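Local coordinates for putative transcriptional coactivator P15 (Enterobacteria phage t5, PDB 4BG7), which is a phage homolog of the eukaryotic transcription coactivator PC4, is implicated in recombination-dependent DNA replication, and probably binds DNA, at the interface of chains A and B. Sequence-based numbering; all coordinates share one arbitrary frame. Chains: chain A/B, Putative transcriptional coactivator P15.

The interface of chains A and B. Residues chain A 16, 32, 65; chain B 79-81, 83-84.
A:Gln16 and A:Tyr65 meet the last turn of helix 67-83 of chain B and B:Ser84 just beyond it, in one patch of the two-fold symmetric interface that pairs two copies of this PC4-family protein. Extended beyond CG (chi2 -173°), A:Gln16 brings its carboxamide NE2 to the backbone O of B:Ile80, donating at 3.1 Å. The bond is nearly straight (166° at H) and close to the A:Gln16 carboxamide plane, though tilted from the B:Ile80 carbonyl plane. From the same face of that carbonyl the hydroxyl OG of B:Ser84 also donates, 3.1 Å from B:Ile80 O. OG in turn hydrogen-bonds the phenol OH of A:Tyr65 at 2.8 Å, lying at the ring edge and in its plane; with the OG hydrogen directed to the carbonyl, the phenol is probably the donor. A:Gln16 NE2 also approaches B:Ser84 OG (3.1 Å), but OG sits between the two N-H directions, at most a weak, bent hydrogen bond. A:Gln16 CD packs 3.7 Å from CB of poorly ordered B:Glu83, with OE1 alongside.

CD1 of B:Ile80 reaches CG2 of A:Val32 (3.7 Å) and nears CE1 of A:Tyr65 (4.0 Å) from above the ring plane, on the A:Val32 side. Its CG1 takes the crowded position between backbone N and carbonyl carbon (chi1 75°), sending CD1 toward strand 26-35 of chain A. B:Leu81 CD2 lies off the rim near OH and CE1, below the plane. Within chain A, A:Val32 probably helps fix the ring: its CG2 lies 3.9 Å above the A:Tyr65 plane, offset toward the rim.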
# COMPACT_ATOMS: atom_id res chain seq x y z
N GLN A 16 -3.89 13.30 -3.03
CA GLN A 16 -4.19 13.00 -1.57
C GLN A 16 -2.96 12.47 -0.89
O GLN A 16 -2.10 11.86 -1.56
CB GLN A 16 -5.29 11.90 -1.43
CG GLN A 16 -6.50 12.13 -2.28
CD GLN A 16 -7.62 11.11 -1.96
OE1 GLN A 16 -7.88 10.82 -0.82
NE2 GLN A 16 -8.19 10.54 -2.97
N VAL A 32 -1.94 9.45 -3.29
CA VAL A 32 -2.49 9.37 -4.62
C VAL A 32 -1.84 10.58 -5.31
O VAL A 32 -1.93 11.74 -4.83
CB VAL A 32 -4.01 9.52 -4.72
CG1 VAL A 32 -4.45 9.51 -6.24
CG2 VAL A 32 -4.71 8.40 -3.93
N TYR A 65 -3.44 3.58 -9.86
CA TYR A 65 -4.62 3.75 -9.05
C TYR A 65 -5.82 3.69 -9.96
O TYR A 65 -6.21 4.73 -10.50
CB TYR A 65 -4.58 5.13 -8.38
CG TYR A 65 -5.69 5.47 -7.37
CD1 TYR A 65 -5.86 4.74 -6.18
CD2 TYR A 65 -6.49 6.59 -7.54
CE1 TYR A 65 -6.82 5.11 -5.24
CE2 TYR A 65 -7.41 6.98 -6.59
CZ TYR A 65 -7.61 6.23 -5.47
OH TYR A 65 -8.55 6.65 -4.55
N GLN B 79 -10.11 5.98 3.36
CA GLN B 79 -10.28 7.44 3.16
C GLN B 79 -10.02 7.91 1.71
O GLN B 79 -10.80 8.74 1.16
CB GLN B 79 -9.30 8.21 4.01
CG GLN B 79 -9.77 9.62 4.33
CD GLN B 79 -10.20 9.64 5.77
OE1 GLN B 79 -11.18 8.96 6.16
NE2 GLN B 79 -9.40 10.33 6.60
N ILE B 80 -8.92 7.41 1.12
CA ILE B 80 -8.58 7.83 -0.24
C ILE B 80 -9.63 7.42 -1.23
O ILE B 80 -10.05 8.24 -2.05
CB ILE B 80 -7.10 7.51 -0.71
CG1 ILE B 80 -6.87 6.04 -1.04
CG2 ILE B 80 -6.01 8.02 0.28
CD1 ILE B 80 -5.46 5.68 -1.56
N LEU B 81 -10.14 6.20 -1.09
CA LEU B 81 -11.22 5.74 -1.92
C LEU B 81 -12.49 6.58 -1.70
O LEU B 81 -13.17 6.90 -2.64
CB LEU B 81 -11.51 4.24 -1.66
CG LEU B 81 -10.43 3.23 -1.92
CD1 LEU B 81 -10.88 1.84 -1.57
CD2 LEU B 81 -9.97 3.30 -3.40
N GLU B 83 -12.71 9.80 -0.67
CA GLU B 83 -12.44 11.13 -1.30
C GLU B 83 -12.52 11.04 -2.81
O GLU B 83 -13.02 11.93 -3.50
CB GLU B 83 -11.08 11.63 -0.90
CG GLU B 83 -10.84 13.10 -1.23
CD GLU B 83 -11.82 14.00 -0.50
OE1 GLU B 83 -11.77 14.07 0.76
OE2 GLU B 83 -12.67 14.60 -1.20
N SER B 84 -12.06 9.92 -3.35
CA SER B 84 -12.16 9.70 -4.79
C SER B 84 -13.56 9.36 -5.23
O SER B 84 -13.81 9.20 -6.42
CB SER B 84 -11.24 8.57 -5.21
OG SER B 84 -9.92 9.00 -5.05